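Local coordinates for putative epimerase (Burkholderia cenocepacia, PDB 4LW8), which probably acts as an NAD(P)-dependent epimerase or dehydratase on sugar substrates in the biosynthesis of lipopolysaccharide O-antigen, at residues 30-35 against 189-194; 204-209 against 263-268; 137-142 against 163-168. One frame throughout, in Å; residues are numbered along the deposited sequence. Where two conformers were deposited one is given.

Contact 1: residues 30-35 against 189-194; sequences TGRYMA and TGVGQS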
loop_
_atom_site.group_PDB
_atom_site.type_symbol
_atom_site.label_atom_id
_atom_site.label_comp_id
_atom_site.label_asym_id
_atom_site.label_seq_id
_atom_site.Cartn_x
_atom_site.Cartn_y
_atom_site.Cartn_z
ATOM N N THR A 30 -2.050 1.142 24.106
ATOM C CA THR A 30 -3.457 0.954 23.753
ATOM C C THR A 30 -3.981 -0.390 24.251
ATOM O O THR A 30 -5.099 -0.489 24.759
ATOM C CB THR A 30 -3.651 1.051 22.232
ATOM O OG1 THR A 30 -3.173 2.330 21.783
ATOM C CG2 THR A 30 -5.120 0.909 21.869
ATOM N N GLY A 31 -3.148 -1.416 24.128
ATOM C CA GLY A 31 -3.508 -2.763 24.548
ATOM C C GLY A 31 -3.918 -2.862 26.008
ATOM O O GLY A 31 -4.832 -3.595 26.348
ATOM N N ARG A 32 -3.250 -2.116 26.874
ATOM C CA ARG A 32 -3.569 -2.153 28.300
ATOM C C ARG A 32 -5.020 -1.751 28.561
ATOM O O ARG A 32 -5.700 -2.351 29.386
ATOM C CB ARG A 32 -2.625 -1.253 29.094
ATOM C CG ARG A 32 -3.028 -1.124 30.553
ATOM C CD ARG A 32 -1.912 -0.582 31.415
ATOM N NE ARG A 32 -1.681 0.839 31.180
ATOM C CZ ARG A 32 -1.248 1.690 32.104
ATOM N NH1 ARG A 32 -1.015 1.275 33.345
ATOM N NH2 ARG A 32 -1.062 2.963 31.790
ATOM N N TYR A 33 -5.469 -0.707 27.878
ATOM C CA TYR A 33 -6.852 -0.260 27.960
ATOM C C TYR A 33 -7.827 -1.180 27.196
ATOM O O TYR A 33 -8.955 -1.376 27.632
ATOM C CB TYR A 33 -6.937 1.177 27.460
ATOM C CG TYR A 33 -6.171 2.107 28.374
ATOM C CD1 TYR A 33 -6.736 2.579 29.551
ATOM C CD2 TYR A 33 -4.862 2.470 28.083
ATOM C CE1 TYR A 33 -6.030 3.409 30.397
ATOM C CE2 TYR A 33 -4.150 3.314 28.920
ATOM C CZ TYR A 33 -4.741 3.769 30.080
ATOM O OH TYR A 33 -4.046 4.588 30.932
ATOM N N MET A 34 -7.398 -1.741 26.065
ATOM C CA MET A 34 -8.249 -2.659 25.306
ATOM C C MET A 34 -8.558 -3.889 26.154
ATOM O O MET A 34 -9.671 -4.433 26.132
ATOM C CB MET A 34 -7.575 -3.088 23.995
ATOM C CG MET A 34 -8.536 -3.739 23.002
ATOM S SD MET A 34 -9.746 -2.562 22.373
ATOM C CE MET A 34 -11.288 -3.340 22.881
ATOM N N ALA A 35 -7.559 -4.314 26.917
ATOM C CA ALA A 35 -7.708 -5.463 27.800
ATOM C C ALA A 35 -8.821 -5.227 28.830
ATOM O O ALA A 35 -9.715 -6.060 28.990
ATOM C CB ALA A 35 -6.386 -5.764 28.484
ATOM N N THR A 189 -4.459 9.815 23.339
ATOM C CA THR A 189 -3.432 9.805 24.357
ATOM C C THR A 189 -4.041 9.420 25.696
ATOM O O THR A 189 -5.243 9.170 25.792
ATOM C CB THR A 189 -2.728 11.176 24.460
ATOM O OG1 THR A 189 -1.533 11.039 25.237
ATOM C CG2 THR A 189 -3.643 12.220 25.119
ATOM N N GLY A 190 -3.203 9.338 26.724
ATOM C CA GLY A 190 -3.677 8.943 28.035
ATOM C C GLY A 190 -2.517 8.455 28.866
ATOM O O GLY A 190 -1.376 8.473 28.397
ATOM N N VAL A 191 -2.801 8.019 30.090
ATOM C CA VAL A 191 -1.756 7.554 30.999
ATOM C C VAL A 191 -1.051 6.321 30.433
ATOM O O VAL A 191 -1.703 5.336 30.074
ATOM C CB VAL A 191 -2.338 7.234 32.400
ATOM C CG1 VAL A 191 -1.317 6.496 33.284
ATOM C CG2 VAL A 191 -2.813 8.511 33.073
ATOM N N GLY A 192 0.279 6.394 30.343
ATOM C CA GLY A 192 1.085 5.288 29.852
ATOM C C GLY A 192 1.670 5.475 28.451
ATOM O O GLY A 192 2.530 4.704 28.028
ATOM N N GLN A 193 1.202 6.466 27.707
ATOM C CA GLN A 193 1.767 6.723 26.376
ATOM C C GLN A 193 3.148 7.387 26.491
ATOM O O GLN A 193 3.344 8.260 27.330
ATOM C CB GLN A 193 0.821 7.597 25.556
ATOM C CG GLN A 193 1.259 7.806 24.114
ATOM C CD GLN A 193 0.209 8.559 23.316
ATOM O OE1 GLN A 193 -0.059 9.743 23.562
ATOM N NE2 GLN A 193 -0.402 7.871 22.364
ATOM N N SER A 194 4.106 6.990 25.654
ATOM C CA SER A 194 5.471 7.522 25.792
ATOM C C SER A 194 5.548 9.002 25.428
ATOM O O SER A 194 4.702 9.513 24.685
ATOM C CB SER A 194 6.454 6.742 24.930
ATOM O OG SER A 194 6.372 7.145 23.579
#

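Contact 2: residues 204-209 against 263-268; sequences AHYARN and MLSRIA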
loop_
_atom_site.group_PDB
_atom_site.type_symbol
_atom_site.label_atom_id
_atom_site.label_comp_id
_atom_site.label_asym_id
_atom_site.label_seq_id
_atom_site.Cartn_x
_atom_site.Cartn_y
_atom_site.Cartn_z
ATOM N N ALA A 204 4.477 15.845 30.675
ATOM C CA ALA A 204 5.709 15.569 31.416
ATOM C C ALA A 204 6.393 16.865 31.840
ATOM O O ALA A 204 6.877 16.982 32.967
ATOM C CB ALA A 204 6.660 14.716 30.591
ATOM N N HIS A 205 6.419 17.845 30.945
ATOM C CA HIS A 205 7.034 19.124 31.278
ATOM C C HIS A 205 6.266 19.829 32.392
ATOM O O HIS A 205 6.862 20.279 33.371
ATOM C CB HIS A 205 7.127 20.045 30.057
ATOM C CG HIS A 205 8.256 19.716 29.129
ATOM N ND1 HIS A 205 8.316 18.544 28.401
ATOM C CD2 HIS A 205 9.384 20.406 28.821
ATOM C CE1 HIS A 205 9.415 18.538 27.670
ATOM N NE2 HIS A 205 10.087 19.650 27.916
ATOM N N TYR A 206 4.948 19.930 32.251
ATOM C CA TYR A 206 4.166 20.628 33.263
ATOM C C TYR A 206 4.184 19.883 34.593
ATOM O O TYR A 206 4.197 20.503 35.658
ATOM C CB TYR A 206 2.723 20.820 32.800
ATOM C CG TYR A 206 2.449 22.147 32.124
ATOM C CD1 TYR A 206 2.254 23.307 32.875
ATOM C CD2 TYR A 206 2.359 22.238 30.743
ATOM C CE1 TYR A 206 1.987 24.525 32.263
ATOM C CE2 TYR A 206 2.090 23.457 30.117
ATOM C CZ TYR A 206 1.910 24.593 30.882
ATOM O OH TYR A 206 1.641 25.792 30.270
ATOM N N ALA A 207 4.230 18.558 34.531
ATOM C CA ALA A 207 4.169 17.741 35.738
ATOM C C ALA A 207 5.374 17.975 36.636
ATOM O O ALA A 207 5.260 17.910 37.863
ATOM C CB ALA A 207 4.054 16.254 35.375
ATOM N N ARG A 208 6.532 18.232 36.029
ATOM C CA ARG A 208 7.755 18.479 36.791
ATOM C C ARG A 208 8.056 19.985 36.872
ATOM O O ARG A 208 9.182 20.397 37.167
ATOM C CB ARG A 208 8.935 17.731 36.169
ATOM C CG ARG A 208 9.361 18.279 34.825
ATOM C CD ARG A 208 10.457 17.456 34.182
ATOM N NE ARG A 208 11.049 18.205 33.081
ATOM C CZ ARG A 208 10.956 17.889 31.794
ATOM N NH1 ARG A 208 10.299 16.797 31.403
ATOM N NH2 ARG A 208 11.539 18.674 30.894
ATOM N N ASN A 209 7.043 20.798 36.588
ATOM C CA ASN A 209 7.169 22.255 36.620
ATOM C C ASN A 209 8.323 22.792 35.783
ATOM O O ASN A 209 9.037 23.695 36.217
ATOM C CB ASN A 209 7.338 22.741 38.066
ATOM C CG ASN A 209 6.162 22.378 38.942
ATOM O OD1 ASN A 209 5.036 22.823 38.713
ATOM N ND2 ASN A 209 6.417 21.556 39.954
ATOM N N MET A 263 -4.980 24.839 28.882
ATOM C CA MET A 263 -5.579 23.843 29.779
ATOM C C MET A 263 -4.595 23.368 30.838
ATOM O O MET A 263 -4.949 23.186 32.010
ATOM C CB MET A 263 -6.087 22.633 28.992
ATOM C CG MET A 263 -7.368 22.862 28.206
ATOM S SD MET A 263 -7.813 21.415 27.203
ATOM C CE MET A 263 -9.214 22.080 26.323
ATOM N N LEU A 264 -3.362 23.134 30.406
ATOM C CA LEU A 264 -2.343 22.621 31.299
ATOM C C LEU A 264 -1.881 23.707 32.252
ATOM O O LEU A 264 -1.585 23.426 33.415
ATOM C CB LEU A 264 -1.171 22.052 30.500
ATOM C CG LEU A 264 -1.458 20.712 29.806
ATOM C CD1 LEU A 264 -0.409 20.424 28.742
ATOM C CD2 LEU A 264 -1.503 19.574 30.830
ATOM N N SER A 265 -1.840 24.948 31.764
ATOM C CA SER A 265 -1.515 26.085 32.618
ATOM C C SER A 265 -2.518 26.196 33.761
ATOM O O SER A 265 -2.138 26.448 34.904
ATOM C CB SER A 265 -1.485 27.391 31.816
ATOM O OG SER A 265 -0.405 27.398 30.882
ATOM N N ARG A 266 -3.799 26.003 33.448
ATOM C CA ARG A 266 -4.852 26.067 34.464
ATOM C C ARG A 266 -4.698 24.921 35.462
ATOM O O ARG A 266 -4.868 25.110 36.668
ATOM C CB ARG A 266 -6.240 26.023 33.814
ATOM N N ILE A 267 -4.331 23.746 34.951
ATOM C CA ILE A 267 -4.148 22.560 35.784
ATOM C C ILE A 267 -2.913 22.678 36.690
ATOM O O ILE A 267 -2.970 22.369 37.884
ATOM C CB ILE A 267 -4.018 21.293 34.919
ATOM C CG1 ILE A 267 -5.351 20.973 34.236
ATOM C CG2 ILE A 267 -3.572 20.106 35.759
ATOM C CD1 ILE A 267 -5.235 19.974 33.079
ATOM N N ALA A 268 -1.800 23.124 36.116
ATOM C CA ALA A 268 -0.530 23.194 36.835
ATOM C C ALA A 268 -0.378 24.477 37.642
ATOM O O ALA A 268 0.421 24.543 38.569
ATOM C CB ALA A 268 0.626 23.052 35.861
#

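Contact 3: residues 137-142 against 163-168; sequences ANIYGN and SKLAME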
loop_
_atom_site.group_PDB
_atom_site.type_symbol
_atom_site.label_atom_id
_atom_site.label_comp_id
_atom_site.label_asym_id
_atom_site.label_seq_id
_atom_site.Cartn_x
_atom_site.Cartn_y
_atom_site.Cartn_z
ATOM N N ALA A 137 -5.690 7.310 11.165
ATOM C CA ALA A 137 -6.144 8.468 10.407
ATOM C C ALA A 137 -4.996 9.143 9.649
ATOM O O ALA A 137 -5.236 10.044 8.844
ATOM C CB ALA A 137 -6.831 9.467 11.319
ATOM N N ASN A 138 -3.750 8.732 9.898
ATOM C CA ASN A 138 -2.609 9.302 9.184
ATOM C C ASN A 138 -2.659 8.952 7.695
ATOM O O ASN A 138 -1.960 9.554 6.888
ATOM C CB ASN A 138 -1.283 8.827 9.795
ATOM C CG ASN A 138 -0.995 9.462 11.155
ATOM O OD1 ASN A 138 -1.809 10.221 11.684
ATOM N ND2 ASN A 138 0.168 9.147 11.725
ATOM N N ILE A 139 -3.486 7.969 7.339
ATOM C CA ILE A 139 -3.633 7.631 5.923
ATOM C C ILE A 139 -4.244 8.796 5.118
ATOM O O ILE A 139 -4.067 8.863 3.894
ATOM C CB ILE A 139 -4.478 6.339 5.726
ATOM C CG1 ILE A 139 -5.938 6.519 6.178
ATOM C CG2 ILE A 139 -3.817 5.148 6.439
ATOM C CD1 ILE A 139 -6.916 6.967 5.074
ATOM N N TYR A 140 -4.963 9.703 5.789
ATOM C CA TYR A 140 -5.522 10.889 5.107
ATOM C C TYR A 140 -4.434 11.929 4.828
ATOM O O TYR A 140 -4.600 12.792 3.963
ATOM C CB TYR A 140 -6.647 11.547 5.927
ATOM C CG TYR A 140 -7.848 10.648 6.187
ATOM C CD1 TYR A 140 -8.696 10.254 5.154
ATOM C CD2 TYR A 140 -8.132 10.193 7.475
ATOM C CE1 TYR A 140 -9.803 9.416 5.402
ATOM C CE2 TYR A 140 -9.218 9.357 7.731
ATOM C CZ TYR A 140 -10.055 8.978 6.693
ATOM O OH TYR A 140 -11.129 8.148 6.957
ATOM N N GLY A 141 -3.330 11.872 5.572
ATOM C CA GLY A 141 -2.245 12.821 5.349
ATOM C C GLY A 141 -2.649 14.248 5.674
ATOM O O GLY A 141 -3.457 14.473 6.574
ATOM N N ASN A 142 -2.084 15.211 4.945
ATOM C CA ASN A 142 -2.355 16.631 5.182
ATOM C C ASN A 142 -3.548 17.177 4.388
ATOM O O ASN A 142 -3.391 18.095 3.571
ATOM C CB ASN A 142 -1.111 17.464 4.847
ATOM N N SER A 163 2.207 2.395 4.921
ATOM C CA SER A 163 2.162 0.982 5.319
ATOM C C SER A 163 0.820 0.651 5.965
ATOM O O SER A 163 0.311 -0.460 5.797
ATOM C CB SER A 163 3.339 0.623 6.259
ATOM O OG SER A 163 3.126 1.009 7.616
ATOM N N LYS A 164 0.237 1.611 6.685
ATOM C CA LYS A 164 -1.090 1.405 7.292
ATOM C C LYS A 164 -2.178 1.304 6.225
ATOM O O LYS A 164 -3.070 0.451 6.304
ATOM C CB LYS A 164 -1.423 2.535 8.273
ATOM C CG LYS A 164 -0.710 2.428 9.628
ATOM C CD LYS A 164 -1.194 1.182 10.382
ATOM C CE LYS A 164 -0.857 1.234 11.852
ATOM N NZ LYS A 164 -1.341 -0.008 12.528
ATOM N N LEU A 165 -2.098 2.167 5.220
ATOM C CA LEU A 165 -3.031 2.122 4.105
ATOM C C LEU A 165 -2.885 0.806 3.342
ATOM O O LEU A 165 -3.877 0.168 2.974
ATOM C CB LEU A 165 -2.798 3.304 3.153
ATOM C CG LEU A 165 -3.784 3.414 2.000
ATOM C CD1 LEU A 165 -5.185 3.583 2.576
ATOM C CD2 LEU A 165 -3.427 4.583 1.037
ATOM N N ALA A 166 -1.639 0.400 3.117
ATOM C CA ALA A 166 -1.360 -0.838 2.405
ATOM C C ALA A 166 -1.903 -2.018 3.205
ATOM O O ALA A 166 -2.432 -2.972 2.637
ATOM C CB ALA A 166 0.134 -0.987 2.156
ATOM N N MET A 167 -1.788 -1.940 4.532
ATOM C CA MET A 167 -2.348 -2.969 5.400
ATOM C C MET A 167 -3.850 -3.109 5.150
ATOM O O MET A 167 -4.376 -4.229 5.066
ATOM C CB MET A 167 -2.082 -2.650 6.879
ATOM C CG MET A 167 -2.672 -3.685 7.844
ATOM S SD MET A 167 -2.959 -3.075 9.527
ATOM C CE MET A 167 -4.252 -1.876 9.168
ATOM N N GLU A 168 -4.545 -1.978 5.019
ATOM C CA GLU A 168 -5.988 -2.035 4.797
ATOM C C GLU A 168 -6.288 -2.809 3.518
ATOM O O GLU A 168 -7.167 -3.689 3.511
ATOM C CB GLU A 168 -6.620 -0.638 4.714
ATOM C CG GLU A 168 -6.483 0.253 5.961
ATOM C CD GLU A 168 -7.222 1.586 5.788
ATOM O OE1 GLU A 168 -7.916 1.752 4.765
ATOM O OE2 GLU A 168 -7.093 2.482 6.653
#

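Contact 1: residues 30-35 against 189-194
With CG of Arg32 swung opposite the backbone N (chi1 173°) and the chain bent at chi3, the guanidinium reaches the carbonyl of Val191. Beside it Tyr33 sends its ring from CB with CG opposite the carbonyl carbon (chi1 -65°), and its hydroxyl arrives at the same oxygen. Both belong to helix 29-40 of the Rossmann fold, which starts at the family's glycine-rich loop, probably the dinucleotide-binding one; their partner is the type II beta turn Gly190-Gln193, in the loop after strand 180-189. Two bonds converge on the turn: Tyr33 OH donates to Val191 O at 2.6 Å, tilted slightly from the carbonyl plane, and Arg32 NH2 donates at 3.0 Å from well above that plane, with a bent N-H approach. The oxygen lies close to the planes of both the guanidinium and the tyrosine ring, at their edges. Arg32 also forms a salt bridge through NH1 with Asp58, which probably helps hold the guanidinium in place. The Val191 side chain crosses Tyr33 at about a right angle, its CB 3.5 Å from Tyr33 OH, while CG1 lies 3.8 Å from Arg32 NH2. Gly192, at positive phi, brings its CA to 3.7 Å from Arg32 NH2.

Contact 2: residues 204-209 against 263-268
Tyr206 lays its ring across one side of helix 257-268, and three residues of that helix meet it at different points along the same side. Leu264 sits over one face: its CB is 3.7 Å from the centroid of the Tyr206 ring and 21° off the ring normal, a CH-pi contact displaced toward the CD2-CE2 rim. Leu264 CD1 follows the same rim, 3.9 Å from Tyr206 CD2, so the two side chains meet at a slant. Ala268, one turn further on, approaches the other rim obliquely and places its CB 3.4 Å from Tyr206 CD1, near the root of the ring where the CA atoms of Tyr206 and Ala268 come nearest. At the far end of the ring the phenol oxygen meets a serine hydroxyl, Tyr206 OH and Ser265 OG standing 2.7 Å apart in a hydrogen bond. Chi1 of Tyr206, at -94°, departs from the usual staggered value, turning the ring so that its hydrophobic body and its hydroxyl are engaged together. Neither oxygen depends on this bond alone: Tyr206 OH also bonds Ile272 N, and Ser265 OG bonds Leu261 O within its own helix. The ring of Tyr270 also meets that of Tyr206, their planes inclined at about 50°. Just past the tyrosine, helix 198-207 ends in a Schellman motif with Asn209, at positive phi, as its C-prime residue. Two helix ends thus pack together, each leading into one strand of the parallel pair 212-215 and 273-276, consistent with the C-terminal substrate-binding lobe of extended short-chain dehydrogenase/reductase epimerases.

Contact 3: residues 137-142 against 163-168
Ile139 supplies the whole apolar side of this contact, pressing its CG2 methyl against helix 159-172. That methyl lies 3.7 Å from the backbone N of Leu165, 3.9 Å from Leu165 CB and 4.0 Å from Lys164 CB, so it rests on the helix backbone and the roots of two side chains and not on their ends. The chi1 of 66° puts CG1 between the backbone N and the carbonyl carbon of Ile139, and leaves CG2 beside the N, facing the helix. Its other branch turns back into its own 3-10 segment, where Ile139 CD1 lies 3.7 Å above the plane of the Tyr140 ring, over the centre.

The polar groups nearby are engaged elsewhere. Lys164 bends at chi2 and carries NZ away to the carbonyl oxygen of Ala134, at the end of strand 130-134. Glu168 passes Ile139 with OE2 at 4.2 Å from CG1, but its carboxylate is held by others, OE2 by the hydroxyl of Ser135 and OE1 by a salt bridge with NH2 of Arg184, whose NH1 also reaches Tyr140 OH. Lys164 and Tyr160 occupy the positions of the YxxxK motif of this superfamily, so the helix is probably the one bordering the active site.

The same turn of helix also faces the second subunit: Leu165 packs on Tyr169, and Ala166 on Ala166, of that subunit. Since the polar ends of Lys164 and Glu168 have their partners among neighbouring residues, the join between 137-142 and 163-168 rests on van der Waals contact made by Ile139, beside polar groups that are paired elsewhere.

In the fold
Contact 3 is the buried one, whereas contact 1 lies at the surface despite being nearer the centre of the chain, and contact 2 is partly buried at the periphery. Their chemistry differs accordingly: contact 1 is mostly polar, two side chains gripping one loop carbonyl; contact 2 mixes aromatic packing with a hydroxyl pair; contact 3 is apolar across its segments. Along the chain, contact 3 is nested inside the loop closed by contact 1, and contact 2 follows both. The loop of contact 1 follows strand 180-189 and leads to helix 198-207 of contact 2, while strand 180-189 itself also borders contact 3. Contacts 2 and 3 are farthest apart, about 33 Å between centres.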